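Local coordinates for protein extracellular ligand-binding receptor (Rhodopseudomonas palustris, PDB 3SG0) that binds benzoylformate and probably delivers such aromatic acids from the periplasm to a membrane transporter for uptake, at residues Phe188-Tyr196 against Gln206-Pro215; Val262-Ser273 against Ser371-Phe382. All coordinates share one frame; numbering follows the deposited sequence. Where two conformers were deposited one is given.

Contact 1. Residues Phe188-Tyr196 against Gln206-Pro215; sequences FELTTHEVY and QVLKIIATKP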
loop_
_atom_site.group_PDB
_atom_site.type_symbol
_atom_site.label_atom_id
_atom_site.label_comp_id
_atom_site.label_asym_id
_atom_site.label_seq_id
_atom_site.Cartn_x
_atom_site.Cartn_y
_atom_site.Cartn_z
ATOM N N PHE A 188 3.714 15.104 -22.545
ATOM C CA PHE A 188 2.338 15.527 -22.308
ATOM C C PHE A 188 2.287 16.621 -21.254
ATOM O O PHE A 188 3.283 16.898 -20.589
ATOM C CB PHE A 188 1.409 14.344 -21.967
ATOM C CG PHE A 188 1.752 13.618 -20.688
ATOM C CD1 PHE A 188 1.309 14.091 -19.462
ATOM C CD2 PHE A 188 2.474 12.436 -20.720
ATOM C CE1 PHE A 188 1.607 13.410 -18.291
ATOM C CE2 PHE A 188 2.771 11.751 -19.553
ATOM C CZ PHE A 188 2.336 12.242 -18.338
ATOM N N GLU A 189 1.140 17.275 -21.136
ATOM C CA GLU A 189 0.964 18.279 -20.098
ATOM C C GLU A 189 -0.168 17.875 -19.164
ATOM O O GLU A 189 -1.174 17.319 -19.603
ATOM C CB GLU A 189 0.683 19.657 -20.707
ATOM C CG GLU A 189 -0.755 19.872 -21.145
ATOM C CD GLU A 189 -1.019 21.294 -21.605
ATOM O OE1 GLU A 189 -1.767 22.017 -20.912
ATOM O OE2 GLU A 189 -0.482 21.688 -22.663
ATOM N N LEU A 190 0.016 18.142 -17.876
ATOM C CA LEU A 190 -1.060 18.003 -16.902
ATOM C C LEU A 190 -1.911 19.261 -16.959
ATOM O O LEU A 190 -1.415 20.357 -16.696
ATOM C CB LEU A 190 -0.498 17.836 -15.493
ATOM C CG LEU A 190 0.167 16.504 -15.153
ATOM C CD1 LEU A 190 0.573 16.482 -13.688
ATOM C CD2 LEU A 190 -0.768 15.348 -15.459
ATOM N N THR A 191 -3.186 19.106 -17.298
ATOM C CA THR A 191 -4.054 20.260 -17.534
ATOM C C THR A 191 -4.675 20.835 -16.263
ATOM O O THR A 191 -5.167 21.970 -16.272
ATOM C CB THR A 191 -5.206 19.921 -18.493
ATOM O OG1 THR A 191 -6.109 19.011 -17.852
ATOM C CG2 THR A 191 -4.678 19.306 -19.771
ATOM N N THR A 192 -4.679 20.054 -15.186
ATOM C CA THR A 192 -5.252 20.505 -13.919
ATOM C C THR A 192 -4.467 19.950 -12.751
ATOM O O THR A 192 -3.646 19.044 -12.908
ATOM C CB THR A 192 -6.722 20.056 -13.716
ATOM O OG1 THR A 192 -6.796 18.624 -13.660
ATOM C CG2 THR A 192 -7.631 20.582 -14.810
ATOM N N HIS A 193 -4.754 20.493 -11.574
ATOM C CA HIS A 193 -4.301 19.931 -10.314
ATOM C C HIS A 193 -5.475 20.003 -9.341
ATOM O O HIS A 193 -5.462 20.782 -8.387
ATOM C CB HIS A 193 -3.097 20.708 -9.775
ATOM C CG HIS A 193 -2.528 20.147 -8.506
ATOM N ND1 HIS A 193 -1.515 20.769 -7.810
ATOM C CD2 HIS A 193 -2.819 19.019 -7.814
ATOM C CE1 HIS A 193 -1.211 20.055 -6.740
ATOM N NE2 HIS A 193 -1.995 18.991 -6.717
ATOM N N GLU A 194 -6.506 19.203 -9.601
ATOM C CA GLU A 194 -7.685 19.189 -8.741
ATOM C C GLU A 194 -7.467 18.207 -7.610
ATOM O O GLU A 194 -6.786 17.183 -7.780
ATOM C CB GLU A 194 -8.936 18.813 -9.533
ATOM C CG GLU A 194 -9.326 19.844 -10.584
ATOM C CD GLU A 194 -9.606 21.208 -9.987
ATOM O OE1 GLU A 194 -10.421 21.300 -9.050
ATOM O OE2 GLU A 194 -9.005 22.198 -10.453
ATOM N N VAL A 195 -8.058 18.508 -6.461
ATOM C CA VAL A 195 -7.943 17.638 -5.304
ATOM C C VAL A 195 -9.293 17.459 -4.614
ATOM O O VAL A 195 -10.214 18.258 -4.799
ATOM C CB VAL A 195 -6.894 18.164 -4.286
ATOM C CG1 VAL A 195 -5.503 18.222 -4.919
ATOM C CG2 VAL A 195 -7.300 19.516 -3.720
ATOM N N TYR A 196 -9.399 16.399 -3.819
ATOM C CA TYR A 196 -10.562 16.177 -2.981
ATOM C C TYR A 196 -10.150 15.437 -1.733
ATOM O O TYR A 196 -9.088 14.803 -1.698
ATOM C CB TYR A 196 -11.683 15.447 -3.724
ATOM C CG TYR A 196 -11.525 13.963 -4.009
ATOM C CD1 TYR A 196 -12.417 13.040 -3.463
ATOM C CD2 TYR A 196 -10.561 13.496 -4.896
ATOM C CE1 TYR A 196 -12.331 11.688 -3.758
ATOM C CE2 TYR A 196 -10.464 12.144 -5.196
ATOM C CZ TYR A 196 -11.356 11.248 -4.629
ATOM O OH TYR A 196 -11.260 9.905 -4.951
ATOM N N GLN A 206 -14.612 19.915 -9.449
ATOM C CA GLN A 206 -13.309 19.482 -9.943
ATOM C C GLN A 206 -13.429 18.814 -11.300
ATOM O O GLN A 206 -12.638 19.062 -12.205
ATOM C CB GLN A 206 -12.676 18.497 -8.956
ATOM C CG GLN A 206 -12.370 19.077 -7.583
ATOM C CD GLN A 206 -13.459 18.824 -6.552
ATOM O OE1 GLN A 206 -14.653 18.943 -6.838
ATOM N NE2 GLN A 206 -13.044 18.474 -5.343
ATOM N N VAL A 207 -14.413 17.936 -11.430
ATOM C CA VAL A 207 -14.606 17.196 -12.663
ATOM C C VAL A 207 -15.040 18.114 -13.808
ATOM O O VAL A 207 -14.576 17.967 -14.937
ATOM C CB VAL A 207 -15.587 16.026 -12.443
ATOM C CG1 VAL A 207 -16.155 15.522 -13.761
ATOM C CG2 VAL A 207 -14.892 14.910 -11.668
ATOM N N LEU A 208 -15.915 19.071 -13.523
ATOM C CA LEU A 208 -16.277 20.043 -14.553
ATOM C C LEU A 208 -15.049 20.815 -15.044
ATOM O O LEU A 208 -14.890 21.041 -16.247
ATOM C CB LEU A 208 -17.365 20.997 -14.055
ATOM C CG LEU A 208 -18.750 20.365 -13.906
ATOM C CD1 LEU A 208 -19.716 21.329 -13.224
ATOM C CD2 LEU A 208 -19.293 19.920 -15.255
ATOM N N LYS A 209 -14.176 21.213 -14.124
ATOM C CA LYS A 209 -12.954 21.919 -14.503
ATOM C C LYS A 209 -12.061 21.052 -15.387
ATOM O O LYS A 209 -11.514 21.520 -16.391
ATOM C CB LYS A 209 -12.187 22.394 -13.269
ATOM C CG LYS A 209 -12.834 23.573 -12.570
ATOM C CD LYS A 209 -12.038 24.013 -11.354
ATOM C CE LYS A 209 -12.711 25.191 -10.663
ATOM N NZ LYS A 209 -11.947 25.661 -9.475
ATOM N N ILE A 210 -11.906 19.788 -15.013
ATOM C CA ILE A 210 -11.115 18.869 -15.814
ATOM C C ILE A 210 -11.699 18.726 -17.211
ATOM O O ILE A 210 -10.985 18.842 -18.209
ATOM C CB ILE A 210 -11.010 17.497 -15.128
ATOM C CG1 ILE A 210 -10.148 17.622 -13.870
ATOM C CG2 ILE A 210 -10.421 16.465 -16.079
ATOM C CD1 ILE A 210 -10.213 16.427 -12.940
ATOM N N ILE A 211 -12.998 18.476 -17.287
ATOM C CA ILE A 211 -13.649 18.301 -18.575
ATOM C C ILE A 211 -13.498 19.540 -19.462
ATOM O O ILE A 211 -13.289 19.419 -20.669
ATOM C CB ILE A 211 -15.120 17.893 -18.392
ATOM C CG1 ILE A 211 -15.181 16.430 -17.940
ATOM C CG2 ILE A 211 -15.908 18.097 -19.686
ATOM C CD1 ILE A 211 -16.552 15.958 -17.502
ATOM N N ALA A 212 -13.554 20.723 -18.859
ATOM C CA ALA A 212 -13.428 21.968 -19.620
ATOM C C ALA A 212 -12.055 22.135 -20.280
ATOM O O ALA A 212 -11.925 22.880 -21.259
ATOM C CB ALA A 212 -13.754 23.172 -18.738
ATOM N N THR A 213 -11.034 21.450 -19.760
ATOM C CA THR A 213 -9.707 21.502 -20.378
ATOM C C THR A 213 -9.591 20.579 -21.592
ATOM O O THR A 213 -8.565 20.570 -22.271
ATOM C CB THR A 213 -8.552 21.178 -19.387
ATOM O OG1 THR A 213 -8.585 19.792 -19.008
ATOM C CG2 THR A 213 -8.623 22.061 -18.153
ATOM N N LYS A 214 -10.645 19.809 -21.854
ATOM C CA LYS A 214 -10.683 18.895 -22.995
ATOM C C LYS A 214 -9.420 18.044 -23.102
ATOM O O LYS A 214 -8.716 18.073 -24.108
ATOM C CB LYS A 214 -10.935 19.660 -24.298
ATOM C CG LYS A 214 -12.307 20.316 -24.358
ATOM C CD LYS A 214 -12.566 20.970 -25.706
ATOM C CE LYS A 214 -13.981 21.522 -25.783
ATOM N NZ LYS A 214 -14.259 22.171 -27.093
ATOM N N PRO A 215 -9.132 17.268 -22.053
ATOM C CA PRO A 215 -7.939 16.422 -22.062
ATOM C C PRO A 215 -8.155 15.137 -22.855
ATOM O O PRO A 215 -9.292 14.754 -23.119
ATOM C CB PRO A 215 -7.761 16.085 -20.581
ATOM C CG PRO A 215 -9.157 16.035 -20.066
ATOM C CD PRO A 215 -9.898 17.129 -20.802
HETATM O O HOH W 1 -12.097 23.224 -7.989
HETATM O O HOH W 2 -8.965 24.593 -9.143
#

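Contact 2. Residues Val262-Ser273 against Ser371-Phe382; sequences VEGAIFAGEAFS and SAFLIEIRDGAF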
loop_
_atom_site.group_PDB
_atom_site.type_symbol
_atom_site.label_atom_id
_atom_site.label_comp_id
_atom_site.label_asym_id
_atom_site.label_seq_id
_atom_site.Cartn_x
_atom_site.Cartn_y
_atom_site.Cartn_z
ATOM N N VAL A 262 -15.737 1.773 -14.415
ATOM C CA VAL A 262 -14.311 1.547 -14.164
ATOM C C VAL A 262 -13.690 0.504 -15.085
ATOM O O VAL A 262 -12.477 0.277 -15.050
ATOM C CB VAL A 262 -14.004 1.237 -12.679
ATOM C CG1 VAL A 262 -14.512 2.371 -11.794
ATOM C CG2 VAL A 262 -14.584 -0.113 -12.256
ATOM N N GLU A 263 -14.507 -0.131 -15.919
ATOM C CA GLU A 263 -13.980 -1.036 -16.929
ATOM C C GLU A 263 -12.945 -0.290 -17.766
ATOM O O GLU A 263 -13.159 0.859 -18.162
ATOM C CB GLU A 263 -15.118 -1.565 -17.805
ATOM C CG GLU A 263 -14.685 -2.501 -18.920
ATOM C CD GLU A 263 -14.281 -3.878 -18.423
ATOM O OE1 GLU A 263 -14.470 -4.169 -17.221
ATOM O OE2 GLU A 263 -13.771 -4.671 -19.245
ATOM N N GLY A 264 -11.810 -0.937 -18.012
ATOM C CA GLY A 264 -10.763 -0.336 -18.811
ATOM C C GLY A 264 -9.777 0.526 -18.044
ATOM O O GLY A 264 -8.783 0.966 -18.618
ATOM N N ALA A 265 -10.034 0.779 -16.763
ATOM C CA ALA A 265 -9.073 1.534 -15.965
ATOM C C ALA A 265 -7.724 0.823 -15.971
ATOM O O ALA A 265 -7.666 -0.408 -15.909
ATOM C CB ALA A 265 -9.570 1.706 -14.539
ATOM N N ILE A 266 -6.648 1.599 -16.035
ATOM C CA ILE A 266 -5.296 1.067 -16.011
ATOM C C ILE A 266 -4.531 1.753 -14.890
ATOM O O ILE A 266 -4.705 2.952 -14.656
ATOM C CB ILE A 266 -4.592 1.280 -17.373
ATOM C CG1 ILE A 266 -5.232 0.381 -18.433
ATOM C CG2 ILE A 266 -3.090 1.024 -17.264
ATOM C CD1 ILE A 266 -4.846 0.718 -19.858
ATOM N N PHE A 267 -3.702 0.990 -14.191
ATOM C CA PHE A 267 -2.840 1.542 -13.149
ATOM C C PHE A 267 -1.556 0.740 -13.065
ATOM O O PHE A 267 -1.509 -0.413 -13.512
ATOM C CB PHE A 267 -3.542 1.572 -11.780
ATOM C CG PHE A 267 -3.968 0.213 -11.255
ATOM C CD1 PHE A 267 -3.163 -0.506 -10.382
ATOM C CD2 PHE A 267 -5.196 -0.319 -11.608
ATOM C CE1 PHE A 267 -3.575 -1.735 -9.886
ATOM C CE2 PHE A 267 -5.609 -1.551 -11.125
ATOM C CZ PHE A 267 -4.805 -2.251 -10.259
ATOM N N ALA A 268 -0.513 1.343 -12.511
ATOM C CA ALA A 268 0.699 0.606 -12.199
ATOM C C ALA A 268 0.552 0.021 -10.800
ATOM O O ALA A 268 0.238 0.740 -9.844
ATOM C CB ALA A 268 1.909 1.524 -12.275
ATOM N N GLY A 269 0.768 -1.281 -10.672
ATOM C CA GLY A 269 0.603 -1.951 -9.402
ATOM C C GLY A 269 1.510 -3.150 -9.224
ATOM O O GLY A 269 2.566 -3.284 -9.857
ATOM N N GLU A 270 1.076 -4.021 -8.323
ATOM C CA GLU A 270 1.897 -5.096 -7.786
ATOM C C GLU A 270 1.707 -6.425 -8.498
ATOM O O GLU A 270 0.656 -6.691 -9.081
ATOM C CB GLU A 270 1.586 -5.301 -6.298
ATOM C CG GLU A 270 2.082 -4.198 -5.381
ATOM C CD GLU A 270 1.272 -2.917 -5.475
ATOM O OE1 GLU A 270 0.035 -2.947 -5.283
ATOM O OE2 GLU A 270 1.907 -1.872 -5.718
ATOM N N ALA A 271 2.712 -7.286 -8.370
ATOM C CA ALA A 271 2.664 -8.630 -8.934
ATOM C C ALA A 271 1.385 -9.351 -8.557
ATOM O O ALA A 271 0.788 -10.029 -9.389
ATOM C CB ALA A 271 3.868 -9.431 -8.482
ATOM N N PHE A 272 0.956 -9.206 -7.306
ATOM C CA PHE A 272 -0.263 -9.859 -6.823
ATOM C C PHE A 272 -1.424 -9.646 -7.787
ATOM O O PHE A 272 -2.204 -10.568 -8.052
ATOM C CB PHE A 272 -0.596 -9.290 -5.439
ATOM C CG PHE A 272 -1.868 -9.817 -4.805
ATOM C CD1 PHE A 272 -1.808 -10.770 -3.792
ATOM C CD2 PHE A 272 -3.106 -9.305 -5.156
ATOM C CE1 PHE A 272 -2.963 -11.217 -3.163
ATOM C CE2 PHE A 272 -4.265 -9.759 -4.531
ATOM C CZ PHE A 272 -4.187 -10.718 -3.535
ATOM N N SER A 273 -1.563 -8.426 -8.293
ATOM C CA SER A 273 -2.710 -8.088 -9.135
ATOM C C SER A 273 -2.651 -8.716 -10.519
ATOM O O SER A 273 -3.684 -8.906 -11.162
ATOM C CB SER A 273 -2.826 -6.574 -9.281
ATOM O OG SER A 273 -3.000 -5.954 -8.016
ATOM N N SER A 371 9.289 -3.959 -10.231
ATOM C CA SER A 371 8.130 -4.195 -9.372
ATOM C C SER A 371 6.846 -3.590 -9.919
ATOM O O SER A 371 5.771 -3.824 -9.374
ATOM C CB SER A 371 8.372 -3.605 -7.969
ATOM O OG SER A 371 8.276 -2.180 -7.945
ATOM N N ALA A 372 6.956 -2.750 -10.946
ATOM C CA ALA A 372 5.784 -2.062 -11.483
ATOM C C ALA A 372 5.164 -2.890 -12.595
ATOM O O ALA A 372 5.781 -3.104 -13.644
ATOM C CB ALA A 372 6.149 -0.673 -11.995
ATOM N N PHE A 373 3.954 -3.374 -12.364
ATOM C CA PHE A 373 3.199 -4.113 -13.374
ATOM C C PHE A 373 1.989 -3.299 -13.808
ATOM O O PHE A 373 1.244 -2.790 -12.972
ATOM C CB PHE A 373 2.742 -5.463 -12.823
ATOM C CG PHE A 373 3.874 -6.405 -12.523
ATOM C CD1 PHE A 373 4.342 -7.281 -13.487
ATOM C CD2 PHE A 373 4.495 -6.392 -11.284
ATOM C CE1 PHE A 373 5.402 -8.139 -13.213
ATOM C CE2 PHE A 373 5.546 -7.245 -11.011
ATOM C CZ PHE A 373 5.996 -8.119 -11.977
ATOM N N LEU A 374 1.792 -3.150 -15.109
ATOM C CA LEU A 374 0.622 -2.444 -15.607
ATOM C C LEU A 374 -0.589 -3.353 -15.541
ATOM O O LEU A 374 -0.590 -4.440 -16.128
ATOM C CB LEU A 374 0.855 -1.920 -17.024
ATOM C CG LEU A 374 1.826 -0.743 -17.122
ATOM C CD1 LEU A 374 2.180 -0.461 -18.568
ATOM C CD2 LEU A 374 1.233 0.496 -16.472
ATOM N N ILE A 375 -1.600 -2.900 -14.810
ATOM C CA ILE A 375 -2.817 -3.652 -14.563
ATOM C C ILE A 375 -3.981 -2.960 -15.256
ATOM O O ILE A 375 -4.072 -1.728 -15.250
ATOM C CB ILE A 375 -3.125 -3.718 -13.044
ATOM C CG1 ILE A 375 -1.899 -4.190 -12.250
ATOM C CG2 ILE A 375 -4.348 -4.591 -12.777
ATOM C CD1 ILE A 375 -1.388 -5.577 -12.624
ATOM N N GLU A 376 -4.872 -3.753 -15.838
ATOM C CA GLU A 376 -6.074 -3.242 -16.476
ATOM C C GLU A 376 -7.282 -3.960 -15.893
ATOM O O GLU A 376 -7.215 -5.160 -15.615
ATOM C CB GLU A 376 -5.998 -3.502 -17.985
ATOM C CG GLU A 376 -7.131 -2.912 -18.813
ATOM C CD GLU A 376 -7.027 -3.302 -20.278
ATOM O OE1 GLU A 376 -6.515 -4.405 -20.559
ATOM O OE2 GLU A 376 -7.447 -2.506 -21.145
ATOM N N ILE A 377 -8.385 -3.238 -15.706
ATOM C CA ILE A 377 -9.651 -3.881 -15.369
ATOM C C ILE A 377 -10.308 -4.314 -16.676
ATOM O O ILE A 377 -10.707 -3.479 -17.488
ATOM C CB ILE A 377 -10.580 -2.952 -14.563
ATOM C CG1 ILE A 377 -9.883 -2.538 -13.260
ATOM C CG2 ILE A 377 -11.908 -3.644 -14.287
ATOM C CD1 ILE A 377 -10.674 -1.545 -12.439
ATOM N N ARG A 378 -10.370 -5.626 -16.889
ATOM C CA ARG A 378 -10.962 -6.197 -18.095
ATOM C C ARG A 378 -12.012 -7.216 -17.707
ATOM O O ARG A 378 -11.720 -8.164 -16.984
ATOM C CB ARG A 378 -9.904 -6.893 -18.952
ATOM C CG ARG A 378 -9.016 -5.971 -19.748
ATOM C CD ARG A 378 -8.589 -6.624 -21.065
ATOM N NE ARG A 378 -8.026 -7.962 -20.890
ATOM C CZ ARG A 378 -6.794 -8.205 -20.452
ATOM N NH1 ARG A 378 -5.994 -7.197 -20.123
ATOM N NH2 ARG A 378 -6.365 -9.455 -20.333
ATOM N N ASP A 379 -13.231 -7.022 -18.198
ATOM C CA ASP A 379 -14.334 -7.924 -17.885
ATOM C C ASP A 379 -14.454 -8.160 -16.384
ATOM O O ASP A 379 -14.656 -9.283 -15.928
ATOM C CB ASP A 379 -14.171 -9.249 -18.636
ATOM C CG ASP A 379 -14.229 -9.073 -20.144
ATOM O OD1 ASP A 379 -15.011 -8.217 -20.611
ATOM O OD2 ASP A 379 -13.493 -9.782 -20.860
ATOM N N GLY A 380 -14.313 -7.089 -15.613
ATOM C CA GLY A 380 -14.558 -7.154 -14.187
ATOM C C GLY A 380 -13.498 -7.886 -13.382
ATOM O O GLY A 380 -13.782 -8.370 -12.289
ATOM N N ALA A 381 -12.277 -7.953 -13.907
ATOM C CA ALA A 381 -11.162 -8.548 -13.176
ATOM C C ALA A 381 -9.877 -7.782 -13.440
ATOM O O ALA A 381 -9.715 -7.180 -14.504
ATOM C CB ALA A 381 -10.986 -10.016 -13.562
ATOM N N PHE A 382 -8.965 -7.805 -12.469
ATOM C CA PHE A 382 -7.631 -7.254 -12.667
ATOM C C PHE A 382 -6.791 -8.190 -13.533
ATOM O O PHE A 382 -6.657 -9.377 -13.237
ATOM C CB PHE A 382 -6.938 -7.005 -11.327
ATOM C CG PHE A 382 -7.652 -6.007 -10.465
ATOM C CD1 PHE A 382 -7.785 -4.689 -10.870
ATOM C CD2 PHE A 382 -8.202 -6.392 -9.257
ATOM C CE1 PHE A 382 -8.453 -3.761 -10.075
ATOM C CE2 PHE A 382 -8.870 -5.482 -8.455
ATOM C CZ PHE A 382 -8.999 -4.160 -8.866
HETATM O O HOH W 3 -8.258 0.112 -21.153
HETATM O O HOH W 4 5.205 -5.960 -7.775
#

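Contact 1. Residues Phe188-Tyr196 against Gln206-Pro215
Q206 leans from the helix onto the end of strand 194-196, where its NE2 gives a hydrogen to V195 O at 2.9 Å. The bond is almost perfectly straight (179°) and lies in the plane of the amide, although the donor stands somewhat off the plane of the V195 carbonyl. A bend in the middle of the Q206 chain (chi2 95°) turns the amide this way, and glutamine suits the place because it can carry a donor to a backbone oxygen of an outermost strand. Beside it the E194 carboxylate stands nearly perpendicular to the amide, and the E194 chain, bent at chi2 (-60°), lays OE1 against Q206 CG at 3.3 Å.

The extended K209 side chain crosses that of E194 at about a right angle, its CD 3.6 Å from E194 OE2. Lysine offers an aliphatic stem here and an amine beyond it: NZ stays 4.6 Å from E194 OE1, and two waters bridge the gap, one to each carboxylate oxygen. Strand 194-196 and helix 206-212 run nearly antiparallel, consecutive elements in one lobe of a type I periplasmic binding protein; this strand edges the parallel sheet.

Farther along, T192 meets I210 at about a right angle. Its OG1 lies 3.5 Å from I210 CG1 but hydrogen-bonds to Y164 O of the adjacent strand 161-167, while its methyl CG2 packs against that of T213. Threonine's short hydroxyl suits the relay that follows: T191 OG1 donates to T213 OG1 at 2.8 Å, and T213 OG1 passes its own hydrogen to I210 O at 2.7 Å. That carbonyl also accepts from T213 N, and the next residue, K214, is the first to leave helical angles, with positive phi.

Contact 2. Residues Val262-Ser273 against Ser371-Phe382
I375 sits over one face of the F267 ring, its CB 3.8 Å from the ring centre in a CH-pi contact, with CG2 reaching CZ at 3.5 Å. At the ring's edge comes F382, its CE1 3.8 Å from F267 CE2 and the two planes almost perpendicular. With chi1 at 61°, F267 CG lies between the backbone N and the carbonyl carbon, which brings the ring alongside I375. G269 has no CB, which would otherwise run into F267 CE1. Were F267 an alanine, a gap would probably open beside I375 CB and CG2, and F382 would lose the ring next to it.

Beneath these side chains, strands 266-269 and 373-378 pair antiparallel. F267 and I375 form a hydrogen-bonded pair, N to O in both directions, and G269 with F373 repeats it; I377 N then bonds to A265 O at 2.9 Å. The type I' turn R378-A381 folds strand 373-378 back onto 381-384 as a tight beta hairpin, completing a three-stranded sheet, and glycine at G380 readily takes the positive phi needed there. The F373 ring lies against A271, its CE2 3.7 Å from A271 CB.

The hairpin turn faces the type II turn V262-A265. In one of two conformers, E263 OE2 accepts from D379 N on its syn lone pair, and a water joins G264 O to E376 OE2. Farther out, helix 252-258 covers I377 and F382, while helix 143-156 packs on L374.

Both segments of contact 1 precede those of contact 2 in the sequence, and the two contacts do not touch: their centres are 23 Å apart and their nearest atoms about 11 Å. Contact 1 is a surface contact centred about 26 Å from the centre of the chain; contact 2, partly buried, is centred about 15 Å from it. Each approaches the bound benzoylformate at one end. From contact 1 the side chain of Y196 comes within about 10 Å of the ligand and about 6 Å of that of R198, which binds it. Contact 2 comes nearer through E270, whose side chain is about 6 Å from the ligand, about 7 Å from that of the ligand-binding A121, and hydrogen-bonded to H247.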